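PDB 4FUV: porin protein associated with imipenem resistance from Acinetobacter baumannii, which probably takes up ornithine and the carbapenem antibiotic imipenem across the outer membrane, as an eight-stranded beta-barrel. Local coordinates for residues S64-D69 against L110-D115; F120-Q125 against E195-A200; G50-W55 against D69-N74. All blocks are in the same frame, centred on the assembly; numbering follows the deposited sequence. Where two conformers were deposited one is given.

Contact 1 of 3, residues S64-D69 against L110-D115; sequences STYDLD and LTRNVD
Thr65 and Asn113 form an antiparallel hydrogen-bonded pair, joined by Asn113 N to Thr65 O (2.7 Å) and Thr65 N to Asn113 O (2.9 Å). Two residues on, Asp67 and Thr111 repeat the two reciprocal hydrogen bonds; Tyr66-Arg112 between them, and Ser64-Val114 and Leu68-Leu110 flanking them, are non-hydrogen-bonded. There the alpha carbons add CA-H...O contacts, as from Tyr66 CA to Thr111 O. This ladder joins strands 64-81 and 95-114, neighbours in the barrel wall, near ends that probably stand on the extracellular side.

Polar side-chain contact gathers on the face of Ser64, Tyr66 and Arg112. The extended Arg112 chain sends NE to Ser64 OG, 2.9 Å away, in a nearly straight bond (168°) that lies in the guanidinium plane. A water accepts a long bond from Arg112 NH2 (3.3 Å). Over one guanidinium face stands Tyr66 OH, 3.0 Å from Arg112 CZ and above its centre, a packing contact without a hydrogen bond.

Carbon atoms pack alongside. The Tyr66 and Arg112 side chains run side by side, pointing the same way, with ring and guanidinium planes 40° apart and Tyr66 CE2 3.7 Å from Arg112 CB. Leu110 CD1 meets the ring at its edge, 4.2 Å from Tyr66 CD2. On the other face, Asp67 turns its OD1 to Ser56 and Thr111 its OG1 to Asn137.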
# COMPACT_ATOMS: atom_id res chain seq x y z
N SER A 64 -14.63 -6.85 3.91
CA SER A 64 -14.75 -8.20 3.35
C SER A 64 -13.86 -9.21 4.07
O SER A 64 -12.77 -8.89 4.55
CB SER A 64 -14.43 -8.23 1.85
OG SER A 64 -15.49 -7.70 1.08
N THR A 65 -14.35 -10.44 4.10
CA THR A 65 -13.61 -11.57 4.62
C THR A 65 -13.48 -12.58 3.49
O THR A 65 -14.40 -12.75 2.68
CB THR A 65 -14.35 -12.17 5.83
OG1 THR A 65 -13.75 -11.67 7.03
CG2 THR A 65 -14.29 -13.68 5.83
N TYR A 66 -12.32 -13.23 3.40
CA TYR A 66 -12.10 -14.25 2.38
C TYR A 66 -11.85 -15.62 3.01
O TYR A 66 -11.25 -15.72 4.07
CB TYR A 66 -10.94 -13.84 1.47
CG TYR A 66 -11.22 -12.57 0.69
CD1 TYR A 66 -11.00 -11.32 1.27
CD2 TYR A 66 -11.72 -12.61 -0.61
CE1 TYR A 66 -11.25 -10.16 0.57
CE2 TYR A 66 -11.97 -11.45 -1.31
CZ TYR A 66 -11.74 -10.23 -0.72
OH TYR A 66 -12.00 -9.06 -1.40
N ASP A 67 -12.34 -16.66 2.34
CA ASP A 67 -12.10 -18.04 2.75
C ASP A 67 -11.62 -18.80 1.52
O ASP A 67 -12.28 -18.80 0.48
CB ASP A 67 -13.38 -18.69 3.29
CG ASP A 67 -13.97 -17.94 4.48
OD1 ASP A 67 -13.20 -17.35 5.27
OD2 ASP A 67 -15.22 -17.95 4.64
N LEU A 68 -10.46 -19.45 1.64
CA LEU A 68 -9.87 -20.16 0.51
C LEU A 68 -9.68 -21.66 0.80
O LEU A 68 -9.03 -22.04 1.77
CB LEU A 68 -8.52 -19.54 0.16
CG LEU A 68 -7.92 -19.64 -1.25
CD1 LEU A 68 -6.55 -18.99 -1.26
CD2 LEU A 68 -7.81 -21.06 -1.78
N ASP A 69 -10.26 -22.49 -0.06
CA ASP A 69 -9.97 -23.92 -0.06
C ASP A 69 -9.23 -24.25 -1.35
O ASP A 69 -9.51 -23.70 -2.42
CB ASP A 69 -11.25 -24.75 0.06
CG ASP A 69 -11.93 -24.58 1.41
OD1 ASP A 69 -11.21 -24.40 2.41
OD2 ASP A 69 -13.18 -24.64 1.46
N LEU A 110 -12.96 -20.18 -3.58
CA LEU A 110 -12.80 -18.91 -2.88
C LEU A 110 -14.15 -18.27 -2.55
O LEU A 110 -15.02 -18.15 -3.41
CB LEU A 110 -12.00 -17.95 -3.74
CG LEU A 110 -11.88 -16.53 -3.19
CD1 LEU A 110 -11.02 -16.52 -1.93
CD2 LEU A 110 -11.32 -15.60 -4.24
N THR A 111 -14.32 -17.86 -1.30
CA THR A 111 -15.56 -17.21 -0.87
C THR A 111 -15.29 -15.84 -0.26
O THR A 111 -14.51 -15.71 0.68
CB THR A 111 -16.27 -18.06 0.17
OG1 THR A 111 -16.72 -19.27 -0.45
CG2 THR A 111 -17.46 -17.31 0.73
N ARG A 112 -15.92 -14.81 -0.82
CA ARG A 112 -15.82 -13.47 -0.25
C ARG A 112 -17.10 -13.11 0.49
O ARG A 112 -18.19 -13.13 -0.08
CB ARG A 112 -15.52 -12.44 -1.34
CG ARG A 112 -15.69 -10.99 -0.89
CD ARG A 112 -15.38 -10.03 -2.04
NE ARG A 112 -15.08 -8.68 -1.57
CZ ARG A 112 -14.56 -7.72 -2.33
NH1 ARG A 112 -14.27 -7.96 -3.61
NH2 ARG A 112 -14.31 -6.52 -1.82
N ASN A 113 -16.96 -12.80 1.77
CA ASN A 113 -18.08 -12.35 2.59
C ASN A 113 -18.03 -10.85 2.80
O ASN A 113 -17.12 -10.32 3.43
CB ASN A 113 -18.09 -13.09 3.93
CG ASN A 113 -17.90 -14.58 3.78
OD1 ASN A 113 -16.85 -15.14 4.15
ND2 ASN A 113 -18.89 -15.25 3.21
N VAL A 114 -19.02 -10.14 2.27
CA VAL A 114 -19.04 -8.69 2.35
C VAL A 114 -19.98 -8.23 3.47
O VAL A 114 -21.16 -8.56 3.45
CB VAL A 114 -19.45 -8.07 1.00
CG1 VAL A 114 -19.44 -6.54 1.05
CG2 VAL A 114 -18.53 -8.57 -0.11
N ASP A 115 -19.45 -7.49 4.44
CA ASP A 115 -20.27 -6.94 5.52
C ASP A 115 -21.37 -6.06 4.97
O ASP A 115 -21.21 -5.42 3.93
CB ASP A 115 -19.46 -6.07 6.48
CG ASP A 115 -18.53 -6.87 7.36
OD1 ASP A 115 -18.75 -8.09 7.53
OD2 ASP A 115 -17.58 -6.25 7.90
O HOH W 1 -15.55 -5.18 0.91

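Contact 2 of 3, residues F120-Q125 against E195-A200; sequences FRVNNQ and EEAVNA
Asn123 ND2 is hydrogen-bonded to OE1 of Gln192 and at the same time presses on the helix, 3.2 Å from Ala200 CB. Chi1 (-168°) sets Asn123 CG anti to the backbone N, 3.5 Å from Ala200 CB, while Asn123 CB rests 3.5 Å from Ala197 O. The backbone nitrogen of Asn123 is held separately, by the carboxylate of Glu201 one residue farther along the helix.

Residues 122-125 are a type I' turn, the tight two-residue link of the hairpin 119-122/125-129; Val122 N bonds to Gln125 O at 2.8 Å, and Gln125 N returns to Val122 O. Helix 194-207, in the connection between strands 177-187 and 213-224, packs against this turn.

Val122 makes the apolar half. Its CG1, anti to the backbone N (chi1 -179°), comes in against the helix backbone at Ala197 C (3.6 Å), touches Ala197 CB (3.7 Å) and reaches Val198 CG2 at 4.1 Å. Phe127 backs both Val122 and Ala197, and Val198 CB points away from the turn, its side chain touching Leu180 and Ser182 of strand 177-187.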
# COMPACT_ATOMS: atom_id res chain seq x y z
N PHE A 120 -17.86 -3.10 -2.52
CA PHE A 120 -17.04 -4.15 -3.08
C PHE A 120 -17.20 -4.02 -4.59
O PHE A 120 -18.14 -3.38 -5.07
CB PHE A 120 -17.50 -5.53 -2.59
CG PHE A 120 -18.91 -5.90 -3.02
CD1 PHE A 120 -20.02 -5.36 -2.37
CD2 PHE A 120 -19.13 -6.81 -4.05
CE1 PHE A 120 -21.30 -5.70 -2.76
CE2 PHE A 120 -20.43 -7.16 -4.44
CZ PHE A 120 -21.50 -6.61 -3.79
N ARG A 121 -16.28 -4.61 -5.33
CA ARG A 121 -16.20 -4.39 -6.78
C ARG A 121 -16.29 -5.72 -7.52
O ARG A 121 -15.62 -6.68 -7.15
CB ARG A 121 -14.87 -3.70 -7.12
CG ARG A 121 -14.74 -3.16 -8.54
CD ARG A 121 -13.54 -2.19 -8.59
NE ARG A 121 -13.25 -1.67 -9.93
CZ ARG A 121 -13.95 -0.71 -10.53
NH1 ARG A 121 -15.01 -0.17 -9.93
NH2 ARG A 121 -13.60 -0.29 -11.74
N VAL A 122 -17.14 -5.78 -8.54
CA VAL A 122 -17.29 -7.00 -9.34
C VAL A 122 -17.28 -6.63 -10.82
O VAL A 122 -18.06 -5.79 -11.26
CB VAL A 122 -18.58 -7.78 -8.99
CG1 VAL A 122 -18.68 -9.06 -9.81
CG2 VAL A 122 -18.62 -8.12 -7.50
N ASN A 123 -16.38 -7.26 -11.58
CA ASN A 123 -16.24 -6.94 -13.01
C ASN A 123 -16.09 -5.43 -13.27
O ASN A 123 -16.74 -4.87 -14.15
CB ASN A 123 -17.44 -7.50 -13.79
CG ASN A 123 -17.23 -7.47 -15.29
OD1 ASN A 123 -16.16 -7.83 -15.78
ND2 ASN A 123 -18.24 -7.04 -16.03
N ASN A 124 -15.25 -4.77 -12.47
CA ASN A 124 -14.96 -3.34 -12.64
C ASN A 124 -16.15 -2.43 -12.39
O ASN A 124 -16.21 -1.31 -12.90
CB ASN A 124 -14.34 -3.06 -14.02
CG ASN A 124 -13.07 -3.85 -14.26
OD1 ASN A 124 -12.28 -4.05 -13.34
ND2 ASN A 124 -12.88 -4.33 -15.48
N GLN A 125 -17.11 -2.92 -11.61
CA GLN A 125 -18.25 -2.12 -11.21
C GLN A 125 -18.37 -2.16 -9.69
O GLN A 125 -18.18 -3.21 -9.07
CB GLN A 125 -19.54 -2.61 -11.86
CG GLN A 125 -20.76 -1.78 -11.49
CD GLN A 125 -22.02 -2.20 -12.22
OE1 GLN A 125 -21.99 -2.54 -13.40
NE2 GLN A 125 -23.15 -2.14 -11.51
N GLU A 195 -25.86 -9.88 -10.36
CA GLU A 195 -25.87 -11.20 -10.99
C GLU A 195 -25.11 -11.20 -12.32
O GLU A 195 -24.36 -12.12 -12.62
CB GLU A 195 -27.31 -11.70 -11.21
CG GLU A 195 -28.03 -12.15 -9.94
CD GLU A 195 -28.65 -10.99 -9.14
OE1 GLU A 195 -28.50 -9.80 -9.52
OE2 GLU A 195 -29.29 -11.29 -8.11
N GLU A 196 -25.31 -10.14 -13.11
CA GLU A 196 -24.67 -10.04 -14.41
C GLU A 196 -23.18 -9.76 -14.28
O GLU A 196 -22.38 -10.25 -15.07
CB GLU A 196 -25.32 -8.92 -15.22
CG GLU A 196 -26.73 -9.25 -15.66
CD GLU A 196 -27.46 -8.03 -16.20
OE1 GLU A 196 -27.22 -6.92 -15.69
OE2 GLU A 196 -28.26 -8.19 -17.14
N ALA A 197 -22.83 -8.94 -13.30
CA ALA A 197 -21.44 -8.62 -13.05
C ALA A 197 -20.72 -9.92 -12.66
O ALA A 197 -19.64 -10.21 -13.18
CB ALA A 197 -21.31 -7.54 -11.95
N VAL A 198 -21.34 -10.70 -11.78
CA VAL A 198 -20.75 -11.98 -11.35
C VAL A 198 -20.51 -12.95 -12.51
O VAL A 198 -19.41 -13.49 -12.67
CB VAL A 198 -21.60 -12.66 -10.25
CG1 VAL A 198 -21.17 -14.09 -10.06
CG2 VAL A 198 -21.45 -11.89 -8.94
N ASN A 199 -21.55 -13.15 -13.32
CA ASN A 199 -21.46 -13.93 -14.56
C ASN A 199 -20.48 -13.38 -15.58
O ASN A 199 -19.88 -14.13 -16.35
CB ASN A 199 -22.85 -14.02 -15.22
CG ASN A 199 -23.81 -14.87 -14.43
OD1 ASN A 199 -23.38 -15.70 -13.62
ND2 ASN A 199 -25.11 -14.68 -14.65
N ALA A 200 -20.33 -12.05 -15.62
CA ALA A 200 -19.35 -11.44 -16.50
C ALA A 200 -17.96 -11.89 -16.07
O ALA A 200 -17.14 -12.25 -16.91
CB ALA A 200 -19.44 -9.94 -16.45

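Contact 3 of 3, residues G50-W55 against D69-N74; sequences GGDISW and DMDNNN
Ile53 and Met70 cross at a slant on one face of the two strands. Met70 is straight as far as SD, and the bend there (chi3 80°) turns CE toward Ile53, whose CD1 meets Met70 CB at 3.6 Å and Met70 CE at 3.7 Å. Their backbones form a hydrogen-bonded pair, Met70 N to Ile53 O at 3.0 Å, with a weak, bent return bond from Ile53 N to Met70 O.

On the opposite face the side chains are polar. Ser54 OG donates to Asp69 OD1 across 2.7 Å, meeting the carboxylate from above its plane, 47° out of it. Asp52 packs through its CB, 3.1 Å from Met70 O, rather than through its carboxylate.

At the glycine end Asn72 N makes an almost straight bond (177°) to Gly51 O at 3.1 Å, and a water donates to both Gly50 O and Asn72 OD1, bridging main chain and side chain. Gly51 has a positive phi, and its backbone would press a CB into the carbonyl O of Gly50, a strain that glycine avoids. Asn73, bonded to Tyr48, touches a bound C8E detergent molecule.

Strands 42-56 and 64-81 form a beta hairpin of the barrel wall. Strand 29-37 flanks it beside Gly50, which bonds to Tyr30; strand 95-114 lies along the other side, where Asn106 takes up Asn72 ND2 and Tyr108 packs on Met70.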
# COMPACT_ATOMS: atom_id res chain seq x y z
N GLY A 50 0.76 -32.06 -3.95
CA GLY A 50 -0.61 -32.39 -3.61
C GLY A 50 -0.95 -31.77 -2.29
O GLY A 50 -0.36 -30.77 -1.88
N GLY A 51 -1.91 -32.39 -1.60
CA GLY A 51 -2.39 -31.88 -0.34
C GLY A 51 -3.68 -31.11 -0.55
O GLY A 51 -4.23 -31.10 -1.66
N ASP A 52 -4.16 -30.49 0.51
CA ASP A 52 -5.27 -29.56 0.43
C ASP A 52 -5.39 -28.70 1.68
O ASP A 52 -5.52 -29.21 2.80
CB ASP A 52 -6.60 -30.26 0.11
CG ASP A 52 -7.04 -31.22 1.19
OD1 ASP A 52 -6.18 -31.91 1.76
OD2 ASP A 52 -8.26 -31.27 1.45
N ILE A 53 -5.33 -27.38 1.49
CA ILE A 53 -5.36 -26.44 2.60
C ILE A 53 -6.66 -25.63 2.65
O ILE A 53 -7.32 -25.42 1.63
CB ILE A 53 -4.14 -25.49 2.58
CG1 ILE A 53 -4.52 -24.10 2.07
CG2 ILE A 53 -3.01 -26.09 1.76
CD1 ILE A 53 -4.59 -23.99 0.56
N SER A 54 -7.01 -25.19 3.85
CA SER A 54 -8.16 -24.32 4.05
C SER A 54 -7.76 -23.08 4.83
O SER A 54 -7.62 -23.12 6.04
CB SER A 54 -9.28 -25.06 4.77
OG SER A 54 -9.76 -26.12 3.97
N TRP A 55 -7.55 -21.98 4.11
CA TRP A 55 -7.26 -20.69 4.71
C TRP A 55 -8.57 -19.94 4.91
O TRP A 55 -9.02 -19.23 4.02
CB TRP A 55 -6.34 -19.86 3.80
CG TRP A 55 -4.91 -20.29 3.80
CD1 TRP A 55 -4.18 -20.70 2.72
N ASP A 69 -10.26 -22.49 -0.06
CA ASP A 69 -9.97 -23.92 -0.06
C ASP A 69 -9.23 -24.25 -1.35
O ASP A 69 -9.51 -23.70 -2.42
CB ASP A 69 -11.25 -24.75 0.06
CG ASP A 69 -11.93 -24.58 1.41
OD1 ASP A 69 -11.21 -24.40 2.41
OD2 ASP A 69 -13.18 -24.64 1.46
N MET A 70 -8.25 -25.15 -1.24
CA MET A 70 -7.47 -25.54 -2.40
C MET A 70 -7.10 -27.01 -2.29
O MET A 70 -6.62 -27.47 -1.26
CB MET A 70 -6.22 -24.67 -2.53
CG MET A 70 -5.30 -25.08 -3.68
SD MET A 70 -3.85 -24.01 -3.88
CE MET A 70 -2.75 -24.64 -2.60
N ASP A 71 -7.31 -27.75 -3.38
CA ASP A 71 -6.97 -29.16 -3.42
C ASP A 71 -6.10 -29.41 -4.64
O ASP A 71 -6.47 -29.03 -5.75
CB ASP A 71 -8.25 -30.01 -3.47
CG ASP A 71 -7.99 -31.49 -3.38
OD1 ASP A 71 -6.88 -31.88 -2.95
OD2 ASP A 71 -8.90 -32.27 -3.72
N ASN A 72 -4.94 -30.03 -4.43
CA ASN A 72 -3.99 -30.25 -5.51
C ASN A 72 -3.62 -31.73 -5.67
O ASN A 72 -3.62 -32.49 -4.70
CB ASN A 72 -2.72 -29.40 -5.31
CG ASN A 72 -3.02 -27.98 -4.83
OD1 ASN A 72 -3.17 -27.74 -3.63
ND2 ASN A 72 -3.10 -27.05 -5.76
N ASN A 73 -3.31 -32.12 -6.90
CA ASN A 73 -2.94 -33.49 -7.21
C ASN A 73 -2.19 -33.49 -8.52
O ASN A 73 -2.72 -33.86 -9.56
CB ASN A 73 -4.18 -34.38 -7.29
CG ASN A 73 -3.84 -35.87 -7.31
OD1 ASN A 73 -2.92 -36.32 -6.62
ND2 ASN A 73 -4.57 -36.63 -8.11
N ASN A 74 -0.93 -33.06 -8.46
CA ASN A 74 -0.14 -32.83 -9.64
C ASN A 74 1.11 -33.71 -9.68
O ASN A 74 1.77 -33.89 -8.65
CB ASN A 74 0.28 -31.37 -9.66
CG ASN A 74 -0.90 -30.44 -9.49
OD1 ASN A 74 -1.85 -30.48 -10.26
ND2 ASN A 74 -0.85 -29.60 -8.46
O HOH W 2 -1.94 -28.24 -0.89

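Contacts 1 and 3 are surface contacts in the barrel wall and share strand 64-81, meeting at Asp69: residues 64-69 pair with strand 95-114 and residues 69-74 with strand 42-56, so this strand is bonded along both edges. Both rest on antiparallel backbone ladders, with a serine bond added in each, to an arginine in contact 1 and to an aspartate in contact 3. Contact 2 is buried and differs in kind, a hairpin turn against a helix, packed through Val122, two alanines and the Asn123 side chain, whose amide is bonded to Gln192, outside the two segments. It adjoins contact 1 through Phe120, which packs on Arg112 and Val114, but lies about 17 Å from contact 3 at the nearest atoms.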